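Local coordinates for RIM-binding protein, isoform F (Drosophila melanogaster, PDB 6Q9M), which probably acts as a scaffold of the presynaptic active zone, coupling synaptic vesicle recruitment to release sites, at residues 44-48 with 49-53. Residues are numbered along the deposited sequence; the frame is centred on the assembly and turned at random.
Sequences VYVDG and VLKVT
V44 and V52 pack flank to flank, CB of V44 3.6 Å from CG1 of V52. The face carrying V44 and V46 is the tightly packed one: both valines are buried against I64, V44 also reaching I26 and W28 of strand 23-29. The N-H of V44 makes a hydrogen bond to V52 O at 3.0 Å. V44 O takes the N-H of K51 (2.8 Å, 168° at the hydrogen), while CD1 of L50 closes on the same oxygen. The two strands form a hairpin at one margin of a four-stranded antiparallel sheet in the first fibronectin type III domain, closed by a type I' turn from V46 to V49. Between V44 and Y45 the register slips by one residue, a beta bulge with K51 as the extra residue on the edge strand. K51 CG lies 3.9 Å from V46 CG2 before the lysine chain bends away.

On the face of Y45 and L50 the packing is more open. Y45, with CG anti to its carbonyl carbon (chi1 -65°), sets CE2 3.7 Å from CB of L50, and L50 CD1 lies over one ring face; R78 makes a cation-pi contact with the ring. With an alanine in place of Y45, L50 would probably lose the ring packed against its side chain, and R78 its cation-pi partner. Reciprocal V46-V49 backbone hydrogen bonds close the turn, where D47, G48 and V49 are exposed; the D47 carboxylate is hydrogen-bonded to H73 ND1 through OD2 and to R74 N through OD1.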
ATOM      1  N   VAL A  44     -20.813  -3.413  -1.085  1.00 48.61           N
ATOM      2  CA  VAL A  44     -20.335  -3.614  -2.448  1.00 47.34           C
ATOM      3  C   VAL A  44     -19.934  -2.267  -3.019  1.00 52.36           C
ATOM      4  O   VAL A  44     -20.730  -1.319  -3.009  1.00 59.89           O
ATOM      5  CB  VAL A  44     -21.399  -4.289  -3.319  1.00 50.26           C
ATOM      6  CG1 VAL A  44     -20.807  -4.634  -4.670  1.00 45.04           C
ATOM      7  CG2 VAL A  44     -21.904  -5.538  -2.618  1.00 57.95           C
ATOM      8  N   TYR A  45     -18.698  -2.175  -3.498  1.00 53.80           N
ATOM      9  CA  TYR A  45     -18.153  -0.953  -4.075  1.00 54.67           C
ATOM     10  C   TYR A  45     -17.846  -1.145  -5.551  1.00 56.00           C
ATOM     11  O   TYR A  45     -17.467  -2.238  -5.986  1.00 56.17           O
ATOM     12  CB  TYR A  45     -16.880  -0.520  -3.369  1.00 52.49           C
ATOM     13  CG  TYR A  45     -17.089  -0.119  -1.931  1.00 54.56           C
ATOM     14  CD1 TYR A  45     -17.223  -1.081  -0.941  1.00 58.98           C
ATOM     15  CD2 TYR A  45     -17.157   1.217  -1.566  1.00 49.50           C
ATOM     16  CE1 TYR A  45     -17.417  -0.729   0.367  1.00 61.34           C
ATOM     17  CE2 TYR A  45     -17.352   1.574  -0.251  1.00 58.69           C
ATOM     18  CZ  TYR A  45     -17.478   0.594   0.711  1.00 61.45           C
ATOM     19  OH  TYR A  45     -17.670   0.927   2.032  1.00 74.67           O
ATOM     20  N   VAL A  46     -17.991  -0.062  -6.312  1.00 59.38           N
ATOM     21  CA  VAL A  46     -17.554  -0.009  -7.703  1.00 55.44           C
ATOM     22  C   VAL A  46     -16.722   1.256  -7.862  1.00 55.43           C
ATOM     23  O   VAL A  46     -17.205   2.361  -7.582  1.00 63.22           O
ATOM     24  CB  VAL A  46     -18.746  -0.023  -8.681  1.00 57.41           C
ATOM     25  CG1 VAL A  46     -18.280   0.141 -10.109  1.00 55.52           C
ATOM     26  CG2 VAL A  46     -19.532  -1.325  -8.545  1.00 55.41           C
ATOM     27  N   ASP A  47     -15.471   1.091  -8.285  1.00 53.67           N
ATOM     28  CA  ASP A  47     -14.487   2.172  -8.337  1.00 55.65           C
ATOM     29  C   ASP A  47     -14.546   3.037  -7.082  1.00 62.29           C
ATOM     30  O   ASP A  47     -14.559   4.265  -7.142  1.00 70.81           O
ATOM     31  CB  ASP A  47     -14.656   3.026  -9.591  1.00 59.66           C
ATOM     32  CG  ASP A  47     -14.870   2.189 -10.845  1.00 68.43           C
ATOM     33  OD1 ASP A  47     -14.339   1.060 -10.903  1.00 66.73           O
ATOM     34  OD2 ASP A  47     -15.578   2.656 -11.768  1.00 71.90           O
ATOM     35  N   GLY A  48     -14.612   2.382  -5.927  1.00 62.85           N
ATOM     36  CA  GLY A  48     -14.584   3.086  -4.664  1.00 62.80           C
ATOM     37  C   GLY A  48     -15.909   3.622  -4.160  1.00 66.99           C
ATOM     38  O   GLY A  48     -15.963   4.094  -3.019  1.00 66.56           O
ATOM     39  N   VAL A  49     -16.977   3.587  -4.960  1.00 65.56           N
ATOM     40  CA  VAL A  49     -18.278   4.120  -4.556  1.00 67.27           C
ATOM     41  C   VAL A  49     -19.152   2.976  -4.045  1.00 63.64           C
ATOM     42  O   VAL A  49     -19.287   1.941  -4.711  1.00 60.41           O
ATOM     43  CB  VAL A  49     -18.961   4.849  -5.726  1.00 72.77           C
ATOM     44  CG1 VAL A  49     -20.359   5.294  -5.339  1.00 75.41           C
ATOM     45  CG2 VAL A  49     -18.128   6.034  -6.177  1.00 74.06           C
ATOM     46  N   LEU A  50     -19.756   3.166  -2.873  1.00 64.03           N
ATOM     47  CA  LEU A  50     -20.649   2.155  -2.303  1.00 63.78           C
ATOM     48  C   LEU A  50     -21.949   2.089  -3.102  1.00 59.83           C
ATOM     49  O   LEU A  50     -22.576   3.117  -3.353  1.00 60.05           O
ATOM     50  CB  LEU A  50     -20.945   2.473  -0.835  1.00 63.12           C
ATOM     51  CG  LEU A  50     -22.032   1.654  -0.125  1.00 67.10           C
ATOM     52  CD1 LEU A  50     -21.790   0.162  -0.273  1.00 68.58           C
ATOM     53  CD2 LEU A  50     -22.118   2.029   1.346  1.00 69.45           C
ATOM     54  N   LYS A  51     -22.342   0.883  -3.520  1.00 57.66           N
ATOM     55  CA  LYS A  51     -23.495   0.709  -4.397  1.00 62.54           C
ATOM     56  C   LYS A  51     -24.623  -0.128  -3.808  1.00 68.95           C
ATOM     57  O   LYS A  51     -25.790   0.215  -3.995  1.00 71.80           O
ATOM     58  CB  LYS A  51     -23.046   0.083  -5.717  1.00 65.45           C
ATOM     59  CG  LYS A  51     -21.991   0.903  -6.431  1.00 65.90           C
ATOM     60  CD  LYS A  51     -22.582   2.166  -7.034  1.00 72.60           C
ATOM     61  CE  LYS A  51     -23.296   1.872  -8.350  1.00 79.53           C
ATOM     62  NZ  LYS A  51     -24.021   3.068  -8.863  1.00 90.35           N
ATOM     63  N   VAL A  52     -24.334  -1.214  -3.093  1.00 71.18           N
ATOM     64  CA  VAL A  52     -25.412  -2.003  -2.511  1.00 71.15           C
ATOM     65  C   VAL A  52     -24.923  -2.626  -1.216  1.00 68.50           C
ATOM     66  O   VAL A  52     -23.731  -2.900  -1.043  1.00 71.16           O
ATOM     67  CB  VAL A  52     -25.960  -3.072  -3.494  1.00 71.91           C
ATOM     68  CG1 VAL A  52     -24.884  -3.960  -3.985  1.00 68.19           C
ATOM     69  CG2 VAL A  52     -27.056  -3.900  -2.844  1.00 81.01           C
ATOM     70  N   THR A  53     -25.859  -2.793  -0.282  1.00 63.86           N
ATOM     71  CA  THR A  53     -25.612  -3.392   1.018  1.00 61.57           C
ATOM     72  C   THR A  53     -26.422  -4.673   1.086  1.00 61.11           C
ATOM     73  O   THR A  53     -27.640  -4.648   0.893  1.00 65.82           O
ATOM     74  CB  THR A  53     -26.000  -2.450   2.158  1.00 70.13           C
ATOM     75  OG1 THR A  53     -25.210  -1.256   2.086  1.00 71.96           O
ATOM     76  CG2 THR A  53     -25.744  -3.120   3.491  1.00 75.75           C
TER